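Long-range contacts in antibiotic biosynthesis monooxygenase (Shewanella loihica, PDB 2RIL), which probably acts as a monooxygenase of the ABM family, folding as a dimeric alpha+beta barrel: residues A[33-38]-A[62-68]; A[8-14]-A[54-60]. All coordinates share one frame; numbering follows the deposited sequence.

Contact 1: A[33-38]-A[62-68]; sequences MAQQPG and WQSEADF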
HETATM    1  N   MSE A  33       9.994  -7.512 -14.274  1.00 11.77           N
HETATM    2  CA  MSE A  33       8.812  -8.224 -13.762  1.00 11.42           C
HETATM    3  C   MSE A  33       7.655  -8.223 -14.750  1.00 12.17           C
HETATM    4  O   MSE A  33       6.893  -9.199 -14.848  1.00 12.23           O
HETATM    5  CB  MSE A  33       8.373  -7.575 -12.448  1.00 11.42           C
HETATM    6  CG  MSE A  33       9.318  -7.834 -11.277  1.00 11.71           C
HETATM    7 SE   MSE A  33       9.672  -9.725 -10.952  0.75 12.60          SE
HETATM    8  CE  MSE A  33       8.735  -9.931  -9.233  1.00 13.43           C
ATOM      9  N   ALA A  34       7.559  -7.160 -15.532  1.00 13.43           N
ATOM     10  CA  ALA A  34       6.451  -6.999 -16.445  1.00 14.61           C
ATOM     11  C   ALA A  34       6.484  -8.008 -17.571  1.00 15.72           C
ATOM     12  O   ALA A  34       5.455  -8.228 -18.236  1.00 17.61           O
ATOM     13  CB  ALA A  34       6.404  -5.533 -16.984  1.00 15.13           C
ATOM     14  N   GLN A  35       7.644  -8.626 -17.775  1.00 15.67           N
ATOM     15  CA  GLN A  35       7.832  -9.703 -18.742  1.00 16.27           C
ATOM     16  C   GLN A  35       7.549 -11.101 -18.252  1.00 15.58           C
ATOM     17  O   GLN A  35       7.630 -12.083 -19.025  1.00 16.46           O
ATOM     18  CB  GLN A  35       9.280  -9.654 -19.265  1.00 17.70           C
ATOM     19  CG  GLN A  35       9.534  -8.364 -20.014  1.00 22.52           C
ATOM     20  CD  GLN A  35       8.718  -8.335 -21.307  1.00 29.78           C
ATOM     21  OE1 GLN A  35       8.760  -9.289 -22.107  1.00 34.63           O
ATOM     22  NE2 GLN A  35       7.936  -7.274 -21.492  1.00 34.03           N
ATOM     23  N   GLN A  36       7.193 -11.219 -16.982  1.00 13.74           N
ATOM     24  CA  GLN A  36       7.066 -12.519 -16.342  1.00 12.16           C
ATOM     25  C   GLN A  36       5.647 -13.002 -16.424  1.00 12.19           C
ATOM     26  O   GLN A  36       4.693 -12.202 -16.361  1.00 12.09           O
ATOM     27  CB  GLN A  36       7.525 -12.458 -14.900  1.00 11.86           C
ATOM     28  CG  GLN A  36       8.949 -11.944 -14.742  1.00 12.04           C
ATOM     29  CD  GLN A  36       9.921 -12.686 -15.565  1.00 14.00           C
ATOM     30  OE1 GLN A  36       9.969 -13.934 -15.552  1.00 15.26           O
ATOM     31  NE2 GLN A  36      10.738 -11.928 -16.282  1.00 16.37           N
ATOM     32  N   PRO A  37       5.474 -14.313 -16.579  1.00 12.40           N
ATOM     33  CA  PRO A  37       4.129 -14.841 -16.580  1.00 11.93           C
ATOM     34  C   PRO A  37       3.326 -14.448 -15.327  1.00 11.36           C
ATOM     35  O   PRO A  37       3.829 -14.494 -14.225  1.00 11.60           O
ATOM     36  CB  PRO A  37       4.356 -16.363 -16.634  1.00 12.94           C
ATOM     37  CG  PRO A  37       5.622 -16.513 -17.332  1.00 14.85           C
ATOM     38  CD  PRO A  37       6.458 -15.383 -16.802  1.00 12.63           C
ATOM     39  N   GLY A  38       2.098 -14.043 -15.528  1.00 11.38           N
ATOM     40  CA  GLY A  38       1.208 -13.755 -14.417  1.00 11.58           C
ATOM     41  C   GLY A  38       1.218 -12.294 -13.977  1.00 10.72           C
ATOM     42  O   GLY A  38       0.397 -11.903 -13.159  1.00 10.67           O
ATOM     43  N   TRP A  62      -0.801  -9.567  -9.396  1.00  6.90           N
ATOM     44  CA  TRP A  62      -0.310 -10.777 -10.036  1.00  7.13           C
ATOM     45  C   TRP A  62      -1.454 -11.798 -10.135  1.00  7.09           C
ATOM     46  O   TRP A  62      -2.313 -11.867  -9.263  1.00  7.80           O
ATOM     47  CB  TRP A  62       0.849 -11.370  -9.230  1.00  8.71           C
ATOM     48  CG  TRP A  62       2.091 -10.585  -9.346  1.00  8.43           C
ATOM     49  CD1 TRP A  62       2.422  -9.424  -8.683  1.00  8.41           C
ATOM     50  CD2 TRP A  62       3.145 -10.827 -10.270  1.00  7.81           C
ATOM     51  NE1 TRP A  62       3.615  -8.959  -9.110  1.00  9.79           N
ATOM     52  CE2 TRP A  62       4.106  -9.822 -10.068  1.00  8.73           C
ATOM     53  CE3 TRP A  62       3.403 -11.848 -11.202  1.00  8.72           C
ATOM     54  CZ2 TRP A  62       5.290  -9.795 -10.773  1.00 10.05           C
ATOM     55  CZ3 TRP A  62       4.574 -11.802 -11.891  1.00  9.91           C
ATOM     56  CH2 TRP A  62       5.499 -10.790 -11.674  1.00  9.23           C
ATOM     57  N   GLN A  63      -1.398 -12.637 -11.155  1.00  8.42           N
ATOM     58  CA  GLN A  63      -2.452 -13.625 -11.344  1.00  9.37           C
ATOM     59  C   GLN A  63      -2.534 -14.681 -10.234  1.00  9.12           C
ATOM     60  O   GLN A  63      -3.599 -15.232  -9.955  1.00  9.72           O
ATOM     61  CB  GLN A  63      -2.202 -14.322 -12.669  1.00 11.15           C
ATOM     62  CG  GLN A  63      -3.332 -15.253 -13.071  1.00 12.58           C
ATOM     63  CD  GLN A  63      -4.562 -14.448 -13.551  1.00 17.76           C
ATOM     64  OE1 GLN A  63      -4.453 -13.630 -14.500  1.00 21.91           O
ATOM     65  NE2 GLN A  63      -5.716 -14.636 -12.886  1.00 20.71           N
ATOM     66  N   SER A  64      -1.394 -14.982  -9.597  1.00  8.66           N
ATOM     67  CA  SER A  64      -1.328 -15.953  -8.516  1.00  8.39           C
ATOM     68  C   SER A  64      -0.102 -15.764  -7.703  1.00  8.53           C
ATOM     69  O   SER A  64       0.880 -15.161  -8.174  1.00  8.49           O
ATOM     70  CB  SER A  64      -1.292 -17.382  -9.103  1.00  8.40           C
ATOM     71  OG  SER A  64      -0.128 -17.620  -9.853  1.00  9.74           O
ATOM     72  N   GLU A  65      -0.140 -16.333  -6.500  1.00  9.12           N
ATOM     73  CA  GLU A  65       1.043 -16.399  -5.650  1.00 10.49           C
ATOM     74  C   GLU A  65       2.178 -17.122  -6.389  1.00 10.03           C
ATOM     75  O   GLU A  65       3.336 -16.666  -6.343  1.00  9.42           O
ATOM     76  CB  GLU A  65       0.757 -17.170  -4.349  1.00 11.77           C
ATOM     77  CG  GLU A  65      -0.031 -16.446  -3.321  1.00 14.25           C
ATOM     78  CD  GLU A  65      -0.276 -17.285  -2.077  1.00 16.72           C
ATOM     79  OE1 GLU A  65       0.700 -17.752  -1.489  1.00 21.22           O
ATOM     80  OE2 GLU A  65      -1.437 -17.464  -1.702  1.00 26.08           O
ATOM     81  N   ALA A  66       1.875 -18.265  -7.004  1.00  9.35           N
ATOM     82  CA  ALA A  66       2.898 -19.029  -7.700  1.00  8.79           C
ATOM     83  C   ALA A  66       3.611 -18.182  -8.735  1.00  7.85           C
ATOM     84  O   ALA A  66       4.846 -18.221  -8.871  1.00  9.34           O
ATOM     85  CB  ALA A  66       2.262 -20.256  -8.375  1.00  9.81           C
ATOM     86  N   ASP A  67       2.836 -17.445  -9.541  1.00  9.17           N
ATOM     87  CA  ASP A  67       3.457 -16.595 -10.553  1.00  8.75           C
ATOM     88  C   ASP A  67       4.370 -15.550  -9.968  1.00  8.79           C
ATOM     89  O   ASP A  67       5.511 -15.316 -10.451  1.00 10.11           O
ATOM     90  CB  ASP A  67       2.434 -15.973 -11.475  1.00  9.55           C
ATOM     91  CG  ASP A  67       1.771 -16.960 -12.390  1.00 12.18           C
ATOM     92  OD1 ASP A  67       2.332 -18.021 -12.603  1.00 14.75           O
ATOM     93  OD2 ASP A  67       0.693 -16.665 -12.984  1.00 16.52           O
ATOM     94  N   PHE A  68       3.902 -14.890  -8.924  1.00  9.01           N
ATOM     95  CA  PHE A  68       4.782 -13.934  -8.284  1.00  8.73           C
ATOM     96  C   PHE A  68       6.080 -14.541  -7.732  1.00  9.67           C
ATOM     97  O   PHE A  68       7.174 -13.998  -7.965  1.00  9.93           O
ATOM     98  CB  PHE A  68       4.044 -13.211  -7.133  1.00  8.79           C
ATOM     99  CG  PHE A  68       4.957 -12.324  -6.362  1.00  9.50           C
ATOM    100  CD1 PHE A  68       5.282 -11.080  -6.847  1.00 10.95           C
ATOM    101  CD2 PHE A  68       5.570 -12.789  -5.221  1.00 10.53           C
ATOM    102  CE1 PHE A  68       6.221 -10.294  -6.190  1.00 11.84           C
ATOM    103  CE2 PHE A  68       6.505 -11.992  -4.549  1.00 11.50           C
ATOM    104  CZ  PHE A  68       6.820 -10.754  -5.050  1.00 12.73           C
TER
HETATM  105  O   HOH W   1       6.025 -15.672 -13.176  1.00 12.56           O
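The N-terminal cap of helix 65-79 and the turn that leaves helix 19-33 meet where Gly38 touches Trp62, Gln63 and Asp67, and they illustrate how one backbone bond and one indole can join two chain reversals of a ferredoxin-like fold. Gln63 N donates to Gly38 O at 2.8 Å with an N-H...O angle of 157°, arriving in the plane of the carbonyl. The same oxygen also receives a CA-H...O contact from Trp62 CA, 3.4 Å away. Gly38 has a positive phi (93°), a conformation suited to glycine, and its bare CA lies 3.3 Å from Asp67 OD2. Asp67 is itself tied into the helix cap: its backbone N donates to Ser64 OG over 3.0 Å.

The Trp62 indole is the apolar hub. With CG anti to the carbonyl carbon (chi1 -73°), the ring turns its edge to Gln36 CB and Pro37 O, the latter 3.6 Å from Trp62 CZ3, while one face is lapped near its rim by Phe68 CD1. Met33, present as selenomethionine, crosses the indole at roughly a right angle; its bent chain brings CE to 3.8 Å from Trp62 CZ2 and to 4.0 Å from Phe68 CE1. The methyl end thus joins both aromatics, with the selenium beside the indole in an oblique Met-aromatic contact. A water lies between Pro37 O and Asp67 O, within hydrogen-bonding distance of each.

Around this junction, Tyr39 meets Trp62 edge-to-face and Val6 of strand 6-12 is hydrogen-bonded to the Trp62 backbone. Ala71 of helix 65-79 is touched by Met33, Gln36 and Trp62, while Glu65 packs on Ile48 of the second subunit.

Contact 2: A[8-14]-A[54-60]; sequences LINPFKV and YQLINVA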
ATOM      1  N   LEU A   8       0.926  -7.460  -4.512  1.00  6.47           N
ATOM      2  CA  LEU A   8       2.192  -7.165  -3.852  1.00  7.22           C
ATOM      3  C   LEU A   8       2.079  -5.733  -3.352  1.00  6.81           C
ATOM      4  O   LEU A   8       1.776  -4.853  -4.138  1.00  8.39           O
ATOM      5  CB  LEU A   8       3.336  -7.276  -4.868  1.00  8.69           C
ATOM      6  CG  LEU A   8       4.692  -6.682  -4.466  1.00 10.64           C
ATOM      7  CD1 LEU A   8       5.348  -7.513  -3.388  1.00 13.26           C
ATOM      8  CD2 LEU A   8       5.621  -6.436  -5.623  1.00 13.53           C
ATOM      9  N   ILE A   9       2.370  -5.496  -2.063  1.00  6.76           N
ATOM     10  CA  ILE A   9       2.560  -4.137  -1.583  1.00  5.86           C
ATOM     11  C   ILE A   9       3.992  -4.068  -1.074  1.00  6.86           C
ATOM     12  O   ILE A   9       4.413  -4.906  -0.260  1.00  8.12           O
ATOM     13  CB  ILE A   9       1.549  -3.719  -0.514  1.00  5.77           C
ATOM     14  CG1 ILE A   9       0.114  -3.894  -1.020  1.00  6.11           C
ATOM     15  CG2 ILE A   9       1.818  -2.283  -0.135  1.00  6.94           C
ATOM     16  CD1 ILE A   9      -0.990  -3.622   0.028  1.00  7.43           C
ATOM     17  N   ASN A  10       4.739  -3.113  -1.618  1.00  7.03           N
ATOM     18  CA  ASN A  10       6.145  -2.945  -1.296  1.00  6.62           C
ATOM     19  C   ASN A  10       6.444  -1.505  -0.929  1.00  6.43           C
ATOM     20  O   ASN A  10       6.578  -0.648  -1.800  1.00  6.57           O
ATOM     21  CB  ASN A  10       7.016  -3.377  -2.482  1.00  6.69           C
ATOM     22  CG  ASN A  10       8.435  -3.628  -2.103  1.00  7.17           C
ATOM     23  OD1 ASN A  10       8.790  -3.408  -0.944  1.00  9.28           O
ATOM     24  ND2 ASN A  10       9.277  -4.062  -3.068  1.00  8.47           N
ATOM     25  N   PRO A  11       6.464  -1.208   0.381  1.00  6.58           N
ATOM     26  CA  PRO A  11       6.803   0.134   0.841  1.00  7.36           C
ATOM     27  C   PRO A  11       8.304   0.312   0.885  1.00  8.56           C
ATOM     28  O   PRO A  11       9.004  -0.563   1.405  1.00  9.79           O
ATOM     29  CB  PRO A  11       6.221   0.178   2.261  1.00  7.05           C
ATOM     30  CG  PRO A  11       6.304  -1.206   2.736  1.00  8.96           C
ATOM     31  CD  PRO A  11       6.188  -2.107   1.505  1.00  8.69           C
ATOM     32  N   PHE A  12       8.779   1.427   0.329  1.00  8.62           N
ATOM     33  CA  PHE A  12      10.207   1.731   0.273  1.00  8.66           C
ATOM     34  C   PHE A  12      10.628   2.900   1.172  1.00  9.44           C
ATOM     35  O   PHE A  12      10.032   3.953   1.132  1.00  9.41           O
ATOM     36  CB  PHE A  12      10.594   2.123  -1.151  1.00  7.74           C
ATOM     37  CG  PHE A  12      10.487   0.998  -2.157  1.00  8.99           C
ATOM     38  CD1 PHE A  12      11.481   0.097  -2.297  1.00 12.87           C
ATOM     39  CD2 PHE A  12       9.385   0.868  -2.978  1.00  9.88           C
ATOM     40  CE1 PHE A  12      11.401  -0.931  -3.212  1.00 13.20           C
ATOM     41  CE2 PHE A  12       9.306  -0.149  -3.881  1.00 10.28           C
ATOM     42  CZ  PHE A  12      10.318  -1.059  -3.991  1.00 11.65           C
ATOM     43  N   LYS A  13      11.721   2.713   1.907  1.00 11.00           N
ATOM     44  CA  LYS A  13      12.384   3.814   2.592  1.00 12.20           C
ATOM     45  C   LYS A  13      13.401   4.377   1.622  1.00 11.34           C
ATOM     46  O   LYS A  13      14.340   3.687   1.246  1.00 13.73           O
ATOM     47  CB  LYS A  13      13.043   3.354   3.876  1.00 13.01           C
ATOM     48  CG  LYS A  13      12.025   2.862   4.877  1.00 14.51           C
ATOM     49  CD  LYS A  13      12.647   2.562   6.241  1.00 16.00           C
ATOM     50  CE  LYS A  13      11.621   2.080   7.194  1.00 18.90           C
ATOM     51  NZ  LYS A  13      12.157   1.987   8.604  1.00 20.28           N
ATOM     52  N   VAL A  14      13.151   5.613   1.200  1.00 11.04           N
ATOM     53  CA  VAL A  14      13.971   6.316   0.209  1.00 13.00           C
ATOM     54  C   VAL A  14      14.924   7.274   0.922  1.00 15.23           C
ATOM     55  O   VAL A  14      14.493   8.082   1.743  1.00 15.37           O
ATOM     56  CB  VAL A  14      13.055   7.114  -0.743  1.00 12.97           C
ATOM     57  CG1 VAL A  14      13.903   7.913  -1.788  1.00 14.26           C
ATOM     58  CG2 VAL A  14      12.073   6.167  -1.433  1.00 11.98           C
ATOM     59  N   TYR A  54       7.524   6.204   4.055  1.00  9.49           N
ATOM     60  CA  TYR A  54       7.684   5.510   2.790  1.00  7.92           C
ATOM     61  C   TYR A  54       7.369   6.495   1.658  1.00  8.01           C
ATOM     62  O   TYR A  54       6.193   6.716   1.335  1.00  8.67           O
ATOM     63  CB  TYR A  54       6.731   4.304   2.772  1.00  9.16           C
ATOM     64  CG  TYR A  54       7.034   3.310   3.852  1.00  9.05           C
ATOM     65  CD1 TYR A  54       8.240   2.649   3.885  1.00  8.67           C
ATOM     66  CD2 TYR A  54       6.092   3.013   4.850  1.00  9.28           C
ATOM     67  CE1 TYR A  54       8.522   1.700   4.869  1.00  8.39           C
ATOM     68  CE2 TYR A  54       6.359   2.067   5.806  1.00  9.02           C
ATOM     69  CZ  TYR A  54       7.583   1.438   5.839  1.00  8.69           C
ATOM     70  OH  TYR A  54       7.846   0.505   6.828  1.00 10.68           O
ATOM     71  N   GLN A  55       8.392   7.108   1.058  0.50  8.08           N
ATOM     72  CA  GLN A  55       8.135   8.071  -0.006  0.50  8.64           C
ATOM     73  C   GLN A  55       7.662   7.376  -1.293  0.50  8.05           C
ATOM     74  O   GLN A  55       7.070   8.034  -2.138  0.50  8.34           O
ATOM     75  CB  GLN A  55       9.352   8.941  -0.324  0.50  9.23           C
ATOM     76  CG  GLN A  55       9.676  10.044   0.664  0.50  9.64           C
ATOM     77  CD  GLN A  55      10.721  10.970   0.092  0.50 10.38           C
ATOM     78  OE1 GLN A  55      10.442  11.733  -0.827  0.50 12.96           O
ATOM     79  NE2 GLN A  55      11.929  10.910   0.640  0.50 13.43           N
ATOM     80  N   LEU A  56       7.934   6.070  -1.425  1.00  7.76           N
ATOM     81  CA  LEU A  56       7.416   5.235  -2.511  1.00  7.52           C
ATOM     82  C   LEU A  56       6.783   3.997  -1.942  1.00  7.68           C
ATOM     83  O   LEU A  56       7.334   3.388  -1.045  1.00  7.43           O
ATOM     84  CB  LEU A  56       8.494   4.786  -3.495  1.00  8.66           C
ATOM     85  CG  LEU A  56       9.179   5.905  -4.276  1.00  8.10           C
ATOM     86  CD1 LEU A  56      10.438   5.332  -4.990  1.00  9.81           C
ATOM     87  CD2 LEU A  56       8.225   6.584  -5.259  1.00  8.19           C
ATOM     88  N   ILE A  57       5.607   3.636  -2.465  1.00  6.58           N
ATOM     89  CA  ILE A  57       4.982   2.349  -2.177  1.00  6.26           C
ATOM     90  C   ILE A  57       4.439   1.786  -3.456  1.00  6.62           C
ATOM     91  O   ILE A  57       3.615   2.437  -4.116  1.00  7.24           O
ATOM     92  CB  ILE A  57       3.804   2.420  -1.150  1.00  6.40           C
ATOM     93  CG1 ILE A  57       4.265   3.047   0.173  1.00  5.69           C
ATOM     94  CG2 ILE A  57       3.215   1.029  -0.942  1.00  6.50           C
ATOM     95  CD1 ILE A  57       3.216   3.070   1.283  1.00  7.66           C
ATOM     96  N   ASN A  58       4.946   0.628  -3.879  1.00  5.98           N
ATOM     97  CA  ASN A  58       4.407  -0.014  -5.070  1.00  5.47           C
ATOM     98  C   ASN A  58       3.282  -0.956  -4.700  1.00  5.55           C
ATOM     99  O   ASN A  58       3.347  -1.679  -3.691  1.00  6.88           O
ATOM    100  CB  ASN A  58       5.475  -0.782  -5.832  1.00  6.09           C
ATOM    101  CG  ASN A  58       4.974  -1.258  -7.179  1.00  6.32           C
ATOM    102  OD1 ASN A  58       4.259  -0.502  -7.870  1.00  7.89           O
ATOM    103  ND2 ASN A  58       5.332  -2.480  -7.573  1.00  8.32           N
ATOM    104  N   VAL A  59       2.239  -0.984  -5.539  1.00  5.85           N
ATOM    105  CA  VAL A  59       1.110  -1.884  -5.390  1.00  6.49           C
ATOM    106  C   VAL A  59       0.907  -2.569  -6.736  1.00  6.87           C
ATOM    107  O   VAL A  59       0.495  -1.921  -7.678  1.00  8.10           O
ATOM    108  CB  VAL A  59      -0.151  -1.151  -4.946  1.00  6.72           C
ATOM    109  CG1 VAL A  59      -1.292  -2.199  -4.674  1.00  7.83           C
ATOM    110  CG2 VAL A  59       0.045  -0.312  -3.662  1.00  8.39           C
ATOM    111  N   ALA A  60       1.230  -3.861  -6.812  1.00  7.93           N
ATOM    112  CA  ALA A  60       1.179  -4.621  -8.077  1.00  7.75           C
ATOM    113  C   ALA A  60       0.216  -5.779  -7.956  1.00  7.27           C
ATOM    114  O   ALA A  60       0.060  -6.339  -6.875  1.00  8.55           O
ATOM    115  CB  ALA A  60       2.544  -5.174  -8.409  1.00  8.28           C
TER
HETATM  116  O   HOH W   2      10.991   7.144   2.392  1.00 11.21           O
HETATM  117  O   HOH W   3      12.659   9.375   2.833  1.00 34.18           O
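Ile9 and Ile57 meet through their CG2 methyls, 3.7 Å apart, at the apolar centre of two neighbouring antiparallel strands in the four-stranded sheet of a ferredoxin-like fold. Ile9 faces Val59 and Ile57 faces Pro11, so the isoleucines meet on the diagonal between successive non-hydrogen-bonded pairs; both hold CG2 anti to the backbone N. Pro11 and Val59 share this face, which turns to the second subunit: Ile9 packs on Ile57 of that chain, and Ile57 on its Tyr94.

Farther along, Pro11 CB lies over the centre of the Tyr54 ring, 3.6 Å from the centroid and 11° off the normal, a CH-pi contact. The extended Lys13 chain crosses the ring obliquely, CG being 3.7 Å from Tyr54 CE1. The phenol ends in a hydrogen bond with Tyr54 OH of the second subunit.

The other face carries Leu8, Asn10, Phe12, Leu56, Asn58 and Ala60. Here Leu56 and Asn58 pack against helix 19-33, and Leu56 CD1 touches Val14 CG2 at 4.0 Å.

Between the faces, Leu8 with Ala60 and Asn10 with Asn58 are hydrogen-bonded pairs, each joined by two backbone bonds. A fifth backbone bond of the ladder runs from Phe12 N to Leu56 O at 2.8 Å. Asn10 OD1 accepts a hydrogen bond from Asn90 N, outside the two strands.

Past Phe12 direct pairing gives way to water: one molecule accepts from both Val14 N and Gln55 N, each 2.9 Å from its oxygen.

Contacts 1 and 2 alternate along the chain: 8-14, then 33-38, then 54-60, then 62-68, a crossing order natural to the beta-alpha-beta-beta-alpha-beta fold. Contact 2 pairs strands 6-12 and 56-62 in the middle of the sheet, whereas contact 1 lies nearer the surface, where helix 19-33 ends and helix 65-79 begins. Their centres are about 18 Å apart, yet they touch, Phe68 CZ packing on Leu8 CD1 at 3.9 Å. Strand 56-62 leads directly into helix 65-79, so the chain passes from the middle of the sheet to the helix that packs over Leu8. Both contacts reach the second subunit, contact 2 through six residues and contact 1 through Glu65 alone.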